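Local coordinates for orotidine 5'-phosphate decarboxylase (Methanocaldococcus jannaschii, PDB 4LUI), which catalyses the decarboxylation of orotidine 5'-monophosphate to UMP, the last step of de novo UMP biosynthesis, probably as a homodimer, at residues Y46-K51 with K226-L231; A116-A121 with K126-V131; E174-A179 with L199-E204. One frame throughout, in Å; residues are numbered along the deposited sequence.

Interaction 1: Y46-K51 with K226-L231; sequences YVDAIK and KYKEML
K228 reaches from the last turns of helix 220-230 across the backbone of Y46 to the carboxylate of D48. Its CB lies 4.4 Å from Y46 CB and approaches the tyrosine ring obliquely. From there CG continues anti to the backbone N (chi1 179°), and a bend at the next bond (chi2 71°) lays the aliphatic chain along the carbonyl of Y46. CD comes to 3.2 Å from Y46 O, with CG and CE flanking it a little farther from the same oxygen. The methylenes thus cover Y46 O, a buried acceptor with no hydrogen-bonding partner in the model. At the tip, NZ forms a salt bridge with D48, its hydrogen bond to OD2 being 2.5 Å long, short enough that the exact length is doubtful. OD2 receives it through the syn lone pair, on the side of the other carboxylate oxygen, and NZ is 3.2 Å from OD1. The two side chains cross at about a right angle. D48 comes just before strand 49-53, so the pair ties the end of the C-terminal helix to the entrance of the second barrel strand. The Y46 side chain also touches K221, A224 and K225 of the same helix. OD2 of D48 has a second donor in the backbone N of L24, at the first strand. Two donors on one carboxylate oxygen would be expected to stabilise D48 as an anion and, with it, the protonated form of K228, while the aliphatic part of the lysine serves as an apolar cover for the peptide it crosses.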
loop_
_atom_site.group_PDB
_atom_site.type_symbol
_atom_site.label_atom_id
_atom_site.label_comp_id
_atom_site.label_asym_id
_atom_site.label_seq_id
_atom_site.Cartn_x
_atom_site.Cartn_y
_atom_site.Cartn_z
ATOM N N TYR B 46 -3.584 -27.910 -6.195
ATOM C CA TYR B 46 -2.796 -28.131 -4.984
ATOM C C TYR B 46 -2.790 -26.954 -4.020
ATOM O O TYR B 46 -2.538 -27.126 -2.829
ATOM C CB TYR B 46 -1.361 -28.493 -5.349
ATOM C CG TYR B 46 -1.283 -29.829 -6.019
ATOM C CD1 TYR B 46 -1.436 -30.995 -5.287
ATOM C CD2 TYR B 46 -1.093 -29.929 -7.387
ATOM C CE1 TYR B 46 -1.379 -32.234 -5.904
ATOM C CE2 TYR B 46 -1.036 -31.158 -8.010
ATOM C CZ TYR B 46 -1.179 -32.306 -7.265
ATOM O OH TYR B 46 -1.118 -33.529 -7.887
ATOM N N VAL B 47 -3.055 -25.758 -4.527
ATOM C CA VAL B 47 -3.080 -24.587 -3.665
ATOM C C VAL B 47 -4.502 -24.305 -3.223
ATOM O O VAL B 47 -5.456 -24.639 -3.923
ATOM C CB VAL B 47 -2.481 -23.334 -4.361
ATOM C CG1 VAL B 47 -1.076 -23.633 -4.843
ATOM C CG2 VAL B 47 -3.367 -22.885 -5.528
ATOM N N ASP B 48 -4.642 -23.701 -2.047
ATOM C CA ASP B 48 -5.962 -23.392 -1.514
ATOM C C ASP B 48 -6.294 -21.921 -1.722
ATOM O O ASP B 48 -7.466 -21.537 -1.728
ATOM C CB ASP B 48 -6.028 -23.737 -0.026
ATOM C CG ASP B 48 -5.814 -25.206 0.218
ATOM O OD1 ASP B 48 -6.691 -26.002 -0.191
ATOM O OD2 ASP B 48 -4.770 -25.575 0.792
ATOM N N ALA B 49 -5.260 -21.106 -1.895
ATOM C CA ALA B 49 -5.443 -19.669 -2.085
ATOM C C ALA B 49 -4.319 -19.089 -2.924
ATOM O O ALA B 49 -3.221 -19.637 -2.966
ATOM C CB ALA B 49 -5.514 -18.944 -0.735
ATOM N N ILE B 50 -4.601 -17.972 -3.585
ATOM C CA ILE B 50 -3.589 -17.264 -4.360
ATOM C C ILE B 50 -3.528 -15.826 -3.869
ATOM O O ILE B 50 -4.566 -15.163 -3.779
ATOM C CB ILE B 50 -3.918 -17.286 -5.864
ATOM C CG1 ILE B 50 -3.959 -18.738 -6.371
ATOM C CG2 ILE B 50 -2.883 -16.470 -6.651
ATOM C CD1 ILE B 50 -4.436 -18.888 -7.782
ATOM N N LYS B 51 -2.325 -15.360 -3.534
ATOM C CA LYS B 51 -2.116 -13.994 -3.049
ATOM C C LYS B 51 -1.403 -13.183 -4.130
ATOM O O LYS B 51 -0.338 -13.579 -4.624
ATOM C CB LYS B 51 -1.293 -14.020 -1.747
ATOM C CG LYS B 51 -1.103 -12.660 -1.061
ATOM C CD LYS B 51 -0.379 -12.771 0.298
ATOM C CE LYS B 51 1.118 -13.053 0.148
ATOM N NZ LYS B 51 1.865 -11.917 -0.470
ATOM N N LYS B 226 4.376 -30.808 -3.920
ATOM C CA LYS B 226 5.349 -31.073 -2.863
ATOM C C LYS B 226 5.061 -30.272 -1.593
ATOM O O LYS B 226 5.081 -30.816 -0.490
ATOM C CB LYS B 226 6.768 -30.764 -3.347
ATOM C CG LYS B 226 7.817 -30.825 -2.245
ATOM C CD LYS B 226 9.201 -30.502 -2.789
ATOM C CE LYS B 226 9.324 -29.031 -3.160
ATOM N NZ LYS B 226 10.582 -28.757 -3.920
ATOM N N TYR B 227 4.785 -28.983 -1.749
ATOM C CA TYR B 227 4.545 -28.133 -0.588
ATOM C C TYR B 227 3.199 -28.423 0.073
ATOM O O TYR B 227 3.056 -28.299 1.286
ATOM C CB TYR B 227 4.720 -26.661 -0.949
ATOM C CG TYR B 227 6.182 -26.320 -1.120
ATOM C CD1 TYR B 227 7.047 -26.360 -0.035
ATOM C CD2 TYR B 227 6.703 -25.993 -2.366
ATOM C CE1 TYR B 227 8.396 -26.076 -0.189
ATOM C CE2 TYR B 227 8.051 -25.695 -2.522
ATOM C CZ TYR B 227 8.884 -25.733 -1.424
ATOM O OH TYR B 227 10.234 -25.455 -1.579
ATOM N N LYS B 228 2.222 -28.856 -0.719
ATOM C CA LYS B 228 0.941 -29.269 -0.156
ATOM C C LYS B 228 1.121 -30.534 0.692
ATOM O O LYS B 228 0.586 -30.645 1.807
ATOM C CB LYS B 228 -0.072 -29.498 -1.279
ATOM C CG LYS B 228 -1.457 -29.955 -0.816
ATOM C CD LYS B 228 -2.204 -28.830 -0.112
ATOM C CE LYS B 228 -3.711 -29.065 -0.123
ATOM N NZ LYS B 228 -4.433 -28.068 0.715
ATOM N N GLU B 229 1.896 -31.478 0.176
ATOM C CA GLU B 229 2.124 -32.737 0.882
ATOM C C GLU B 229 3.017 -32.554 2.116
ATOM O O GLU B 229 2.961 -33.346 3.062
ATOM C CB GLU B 229 2.667 -33.798 -0.076
ATOM C CG GLU B 229 1.600 -34.249 -1.079
ATOM C CD GLU B 229 2.128 -35.179 -2.157
ATOM O OE1 GLU B 229 1.328 -35.595 -3.026
ATOM O OE2 GLU B 229 3.333 -35.496 -2.138
ATOM N N MET B 230 3.818 -31.490 2.100
ATOM C CA MET B 230 4.663 -31.120 3.230
ATOM C C MET B 230 3.815 -30.865 4.476
ATOM O O MET B 230 4.260 -31.088 5.604
ATOM C CB MET B 230 5.459 -29.861 2.878
ATOM C CG MET B 230 6.428 -29.382 3.948
ATOM S SD MET B 230 7.191 -27.808 3.491
ATOM C CE MET B 230 5.826 -26.679 3.782
ATOM N N LEU B 231 2.580 -30.415 4.257
ATOM C CA LEU B 231 1.665 -30.071 5.341
ATOM C C LEU B 231 0.982 -31.322 5.895
ATOM O O LEU B 231 -0.014 -31.227 6.613
ATOM C CB LEU B 231 0.623 -29.053 4.850
ATOM C CG LEU B 231 1.197 -27.818 4.145
ATOM C CD1 LEU B 231 0.103 -26.863 3.664
ATOM C CD2 LEU B 231 2.186 -27.112 5.050
#

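Interaction 2: A116-A121 with K126-V131; sequences AVQDVA and KKVIMV
V128 pushes its CG2 methyl against the helix, over A121 CB at 3.5 Å, a tighter fit than ordinary van der Waals contact. The same methyl meets the backbone of Q118, 3.7 Å from its CA, and Q118 CG lies across the valine at about a right angle, 3.9 Å from CG2. CG1, anti to the V128 backbone N (chi1 179°), leaves CG2 beside that N, on the side of A121. V117 completes the patch, its CG1 3.8 Å from V128 CG2. Replacing V128 by alanine removes both methyls and would probably open a gap between V117, Q118 and A121. At the turn end of the contact the backbone closes the connection: K126 N donates to A121 O over 2.9 Å with an almost straight N-H...O angle of 175°, although the donor is tilted from the carbonyl plane. A121 CB also sits 3.4 Å from K126 O. The polar end of Q118 turns to the backbone O of L157, and K126 NZ to the carbonyls of L97 and A100. The segments 116-121 and 127-131 run at 155°, roughly antiparallel, as expected for the returning half of the beta-alpha-beta unit 102-106, 111-124, 127-131 in a TIM barrel. V117 also packs on I103 and V105 of strand 102-106 and on N89 and A93 of helix 86-97, and A121 touches L97, so the contact fills the layer between barrel wall and outer helices.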
loop_
_atom_site.group_PDB
_atom_site.type_symbol
_atom_site.label_atom_id
_atom_site.label_comp_id
_atom_site.label_asym_id
_atom_site.label_seq_id
_atom_site.Cartn_x
_atom_site.Cartn_y
_atom_site.Cartn_z
ATOM N N ALA B 116 -13.190 0.941 7.712
ATOM C CA ALA B 116 -13.637 1.371 6.387
ATOM C C ALA B 116 -13.548 0.235 5.373
ATOM O O ALA B 116 -14.455 0.041 4.561
ATOM C CB ALA B 116 -12.835 2.582 5.918
ATOM N N VAL B 117 -12.453 -0.515 5.424
ATOM C CA VAL B 117 -12.301 -1.679 4.555
ATOM C C VAL B 117 -13.283 -2.789 4.952
ATOM O O VAL B 117 -13.941 -3.375 4.092
ATOM C CB VAL B 117 -10.877 -2.210 4.595
ATOM C CG1 VAL B 117 -10.737 -3.413 3.687
ATOM C CG2 VAL B 117 -9.921 -1.111 4.150
ATOM N N GLN B 118 -13.401 -3.051 6.255
ATOM C CA GLN B 118 -14.336 -4.059 6.753
ATOM C C GLN B 118 -15.772 -3.806 6.324
ATOM O O GLN B 118 -16.492 -4.735 5.950
ATOM C CB GLN B 118 -14.280 -4.117 8.278
ATOM C CG GLN B 118 -13.025 -4.742 8.828
ATOM C CD GLN B 118 -13.119 -4.877 10.326
ATOM O OE1 GLN B 118 -13.049 -3.885 11.048
ATOM N NE2 GLN B 118 -13.334 -6.101 10.802
ATOM N N ASP B 119 -16.192 -2.547 6.379
ATOM C CA ASP B 119 -17.559 -2.200 6.025
ATOM C C ASP B 119 -17.867 -2.561 4.571
ATOM O O ASP B 119 -18.964 -3.033 4.262
ATOM C CB ASP B 119 -17.844 -0.726 6.314
ATOM C CG ASP B 119 -17.954 -0.433 7.811
ATOM O OD1 ASP B 119 -17.944 -1.389 8.623
ATOM O OD2 ASP B 119 -18.061 0.757 8.176
ATOM N N VAL B 120 -16.891 -2.370 3.689
ATOM C CA VAL B 120 -17.046 -2.751 2.290
ATOM C C VAL B 120 -17.087 -4.269 2.167
ATOM O O VAL B 120 -17.964 -4.829 1.489
ATOM C CB VAL B 120 -15.879 -2.212 1.429
ATOM C CG1 VAL B 120 -15.899 -2.812 0.005
ATOM C CG2 VAL B 120 -15.920 -0.702 1.385
ATOM N N ALA B 121 -16.137 -4.925 2.827
ATOM C CA ALA B 121 -15.995 -6.382 2.738
ATOM C C ALA B 121 -17.227 -7.112 3.264
ATOM O O ALA B 121 -17.646 -8.125 2.694
ATOM C CB ALA B 121 -14.760 -6.840 3.480
ATOM N N LYS B 126 -16.867 -10.795 1.962
ATOM C CA LYS B 126 -15.465 -11.015 1.652
ATOM C C LYS B 126 -14.600 -10.672 2.860
ATOM O O LYS B 126 -15.120 -10.191 3.877
ATOM C CB LYS B 126 -15.073 -10.265 0.372
ATOM C CG LYS B 126 -15.718 -10.918 -0.863
ATOM C CD LYS B 126 -15.413 -10.202 -2.154
ATOM C CE LYS B 126 -15.867 -11.062 -3.328
ATOM N NZ LYS B 126 -15.511 -10.462 -4.635
ATOM N N LYS B 127 -13.307 -10.963 2.765
ATOM C CA LYS B 127 -12.418 -10.948 3.923
ATOM C C LYS B 127 -11.514 -9.722 4.036
ATOM O O LYS B 127 -11.008 -9.188 3.034
ATOM C CB LYS B 127 -11.530 -12.193 3.930
ATOM C CG LYS B 127 -12.266 -13.506 4.070
ATOM C CD LYS B 127 -11.267 -14.654 4.053
ATOM C CE LYS B 127 -11.966 -15.997 4.156
ATOM N NZ LYS B 127 -10.958 -17.084 4.035
ATOM N N VAL B 128 -11.292 -9.313 5.278
ATOM C CA VAL B 128 -10.265 -8.321 5.609
ATOM C C VAL B 128 -9.209 -8.975 6.506
ATOM O O VAL B 128 -9.532 -9.640 7.485
ATOM C CB VAL B 128 -10.883 -7.127 6.329
ATOM C CG1 VAL B 128 -9.809 -6.086 6.696
ATOM C CG2 VAL B 128 -11.954 -6.518 5.473
ATOM N N ILE B 129 -7.947 -8.787 6.152
ATOM C CA ILE B 129 -6.847 -9.459 6.810
ATOM C C ILE B 129 -5.883 -8.366 7.263
ATOM O O ILE B 129 -5.496 -7.521 6.466
ATOM C CB ILE B 129 -6.146 -10.396 5.808
ATOM C CG1 ILE B 129 -7.105 -11.517 5.363
ATOM C CG2 ILE B 129 -4.857 -10.948 6.382
ATOM C CD1 ILE B 129 -6.744 -12.149 4.025
ATOM N N MET B 130 -5.518 -8.352 8.537
ATOM C CA MET B 130 -4.662 -7.272 9.040
ATOM C C MET B 130 -3.213 -7.714 9.215
ATOM O O MET B 130 -2.947 -8.755 9.827
ATOM C CB MET B 130 -5.179 -6.759 10.393
ATOM C CG MET B 130 -4.326 -5.609 10.943
ATOM S SD MET B 130 -4.712 -5.195 12.658
ATOM C CE MET B 130 -6.457 -4.873 12.485
ATOM N N VAL B 131 -2.277 -6.914 8.706
ATOM C CA VAL B 131 -0.873 -7.127 9.030
ATOM C C VAL B 131 -0.635 -6.683 10.462
ATOM O O VAL B 131 -0.818 -5.509 10.784
ATOM C CB VAL B 131 0.042 -6.264 8.157
ATOM C CG1 VAL B 131 1.501 -6.500 8.549
ATOM C CG2 VAL B 131 -0.157 -6.585 6.699
#

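Interaction 3: E174-A179 with L199-E204; sequences EIKEIA and LNILDE
K176 leans out from helix 169-179 and lays the last carbons of its side chain against the backbone and the branched side chain of I201. The first torsion, chi1 -84°, sets CG roughly anti to the carbonyl carbon, and the chain runs straight through CG before folding twice: chi3 of 61° and chi4 of 79° curl CE and NZ round. The outcome is a hooked lysine whose carbons, not its amine, make the contact. CD approaches the CG2 methyl of I201 to 3.6 Å, the two side chains crossing at a slant. That methyl lies anti to the isoleucine's backbone N, and so beside the carbonyl carbon, which brings it next to the same peptide oxygen that K176 covers. CE is 3.1 Å from I201 O, a close approach of a carbon that the neighbouring ammonium probably polarises. NZ itself stays 3.8 Å from this oxygen and makes no bond to it. L202 starts with its CB directed away from the helix, but its branched end turns back, and CD2 comes 4.2 Å from K176 CD. The ammonium group is instead engaged by a salt bridge to OD2 of D206, an atom that also accepts the backbone N of D203. OD1 of D203 is 4.7 Å from NZ, too far for a contact, though its charge would probably still favour the lysine there. The contact joins outer helix 169-179 to the loop linking the last two TIM-barrel strands, 183-186 and 207-210. On the barrel side, K176 touches V183 and L202 packs on T185 of strand 183-186.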
loop_
_atom_site.group_PDB
_atom_site.type_symbol
_atom_site.label_atom_id
_atom_site.label_comp_id
_atom_site.label_asym_id
_atom_site.label_seq_id
_atom_site.Cartn_x
_atom_site.Cartn_y
_atom_site.Cartn_z
ATOM N N GLU B 174 2.622 -17.047 20.484
ATOM C CA GLU B 174 2.159 -15.907 21.268
ATOM C C GLU B 174 1.155 -15.065 20.479
ATOM O O GLU B 174 0.141 -14.617 21.020
ATOM C CB GLU B 174 3.343 -15.044 21.708
ATOM C CG GLU B 174 4.240 -15.725 22.712
ATOM C CD GLU B 174 5.499 -14.930 23.011
ATOM O OE1 GLU B 174 5.966 -14.193 22.123
ATOM O OE2 GLU B 174 6.018 -15.043 24.141
ATOM N N ILE B 175 1.447 -14.855 19.203
ATOM C CA ILE B 175 0.564 -14.097 18.329
ATOM C C ILE B 175 -0.823 -14.754 18.204
ATOM O O ILE B 175 -1.842 -14.088 18.363
ATOM C CB ILE B 175 1.211 -13.892 16.941
ATOM C CG1 ILE B 175 2.479 -13.042 17.077
ATOM C CG2 ILE B 175 0.254 -13.215 15.996
ATOM C CD1 ILE B 175 3.388 -13.126 15.862
ATOM N N LYS B 176 -0.856 -16.057 17.934
ATOM C CA LYS B 176 -2.122 -16.776 17.827
ATOM C C LYS B 176 -2.917 -16.683 19.115
ATOM O O LYS B 176 -4.147 -16.585 19.091
ATOM C CB LYS B 176 -1.896 -18.251 17.477
ATOM C CG LYS B 176 -1.731 -18.520 15.997
ATOM C CD LYS B 176 -1.533 -20.003 15.708
ATOM C CE LYS B 176 -2.722 -20.839 16.156
ATOM N NZ LYS B 176 -3.859 -20.786 15.201
ATOM N N GLU B 177 -2.220 -16.715 20.247
ATOM C CA GLU B 177 -2.901 -16.751 21.533
ATOM C C GLU B 177 -3.515 -15.406 21.909
ATOM O O GLU B 177 -4.527 -15.359 22.593
ATOM C CB GLU B 177 -1.978 -17.297 22.625
ATOM C CG GLU B 177 -1.646 -18.780 22.403
ATOM C CD GLU B 177 -0.867 -19.408 23.543
ATOM O OE1 GLU B 177 -0.467 -18.676 24.473
ATOM O OE2 GLU B 177 -0.661 -20.640 23.509
ATOM N N ILE B 178 -2.922 -14.318 21.425
ATOM C CA ILE B 178 -3.494 -12.992 21.633
ATOM C C ILE B 178 -4.633 -12.713 20.644
ATOM O O ILE B 178 -5.723 -12.323 21.052
ATOM C CB ILE B 178 -2.428 -11.893 21.473
ATOM C CG1 ILE B 178 -1.381 -11.981 22.582
ATOM C CG2 ILE B 178 -3.070 -10.523 21.456
ATOM C CD1 ILE B 178 -0.102 -11.202 22.253
ATOM N N ALA B 179 -4.380 -12.910 19.354
ATOM C CA ALA B 179 -5.380 -12.604 18.330
ATOM C C ALA B 179 -6.574 -13.569 18.343
ATOM O O ALA B 179 -7.715 -13.143 18.169
ATOM C CB ALA B 179 -4.741 -12.560 16.947
ATOM N N LEU B 199 3.903 -26.256 12.188
ATOM C CA LEU B 199 2.708 -26.974 11.753
ATOM C C LEU B 199 1.868 -27.491 12.918
ATOM O O LEU B 199 0.660 -27.660 12.785
ATOM C CB LEU B 199 3.069 -28.117 10.798
ATOM C CG LEU B 199 3.698 -27.689 9.471
ATOM C CD1 LEU B 199 3.837 -28.881 8.525
ATOM C CD2 LEU B 199 2.895 -26.577 8.819
ATOM N N ASN B 200 2.501 -27.735 14.059
ATOM C CA ASN B 200 1.766 -28.169 15.246
ATOM C C ASN B 200 1.073 -27.011 15.963
ATOM O O ASN B 200 0.239 -27.222 16.846
ATOM C CB ASN B 200 2.685 -28.928 16.204
ATOM C CG ASN B 200 4.017 -28.236 16.403
ATOM O OD1 ASN B 200 4.078 -27.017 16.539
ATOM N ND2 ASN B 200 5.096 -29.013 16.409
ATOM N N ILE B 201 1.435 -25.792 15.569
ATOM C CA ILE B 201 0.852 -24.566 16.102
ATOM C C ILE B 201 -0.357 -24.166 15.269
ATOM O O ILE B 201 -1.313 -23.596 15.778
ATOM C CB ILE B 201 1.882 -23.409 16.054
ATOM C CG1 ILE B 201 3.107 -23.750 16.906
ATOM C CG2 ILE B 201 1.266 -22.088 16.514
ATOM C CD1 ILE B 201 4.118 -22.626 17.001
ATOM N N LEU B 202 -0.310 -24.492 13.983
ATOM C CA LEU B 202 -1.336 -24.069 13.039
ATOM C C LEU B 202 -2.453 -25.098 12.896
ATOM O O LEU B 202 -2.281 -26.266 13.249
ATOM C CB LEU B 202 -0.692 -23.787 11.677
ATOM C CG LEU B 202 0.442 -22.759 11.705
ATOM C CD1 LEU B 202 1.164 -22.723 10.361
ATOM C CD2 LEU B 202 -0.066 -21.368 12.070
ATOM N N ASP B 203 -3.612 -24.660 12.407
ATOM C CA ASP B 203 -4.700 -25.588 12.099
ATOM C C ASP B 203 -5.295 -25.328 10.718
ATOM O O ASP B 203 -4.734 -24.547 9.925
ATOM C CB ASP B 203 -5.780 -25.627 13.204
ATOM C CG ASP B 203 -6.543 -24.316 13.360
ATOM O OD1 ASP B 203 -6.527 -23.472 12.449
ATOM O OD2 ASP B 203 -7.193 -24.139 14.416
ATOM N N GLU B 204 -6.431 -25.964 10.448
ATOM C CA GLU B 204 -7.025 -25.972 9.112
ATOM C C GLU B 204 -7.596 -24.617 8.716
ATOM O O GLU B 204 -7.935 -24.393 7.547
ATOM C CB GLU B 204 -8.087 -27.082 8.988
ATOM C CG GLU B 204 -9.419 -26.783 9.656
ATOM C CD GLU B 204 -9.457 -27.208 11.109
ATOM O OE1 GLU B 204 -8.376 -27.431 11.698
ATOM O OE2 GLU B 204 -10.575 -27.333 11.658
#

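Overall arrangement
All three contacts belong to one eight-stranded TIM barrel. Along the chain, interaction 1 spans almost the whole of it, bringing the final helix, 220-230, back to the second strand, 49-53; interactions 2 and 3 are nested within that span, one after the other. Interactions 1 and 2 reach the same barrel sheet from opposite sides of the chain's centre, with their own centres about 24 Å apart. Interaction 3 lies about 21 Å from interaction 2 and 18 Å from interaction 1, centre to centre, and touches the latter where L199 packs on M230 O and L231. Together they fasten outer helices and loops round a barrel whose K51 is predicted to bind substrate and whose K81 is the predicted proton donor.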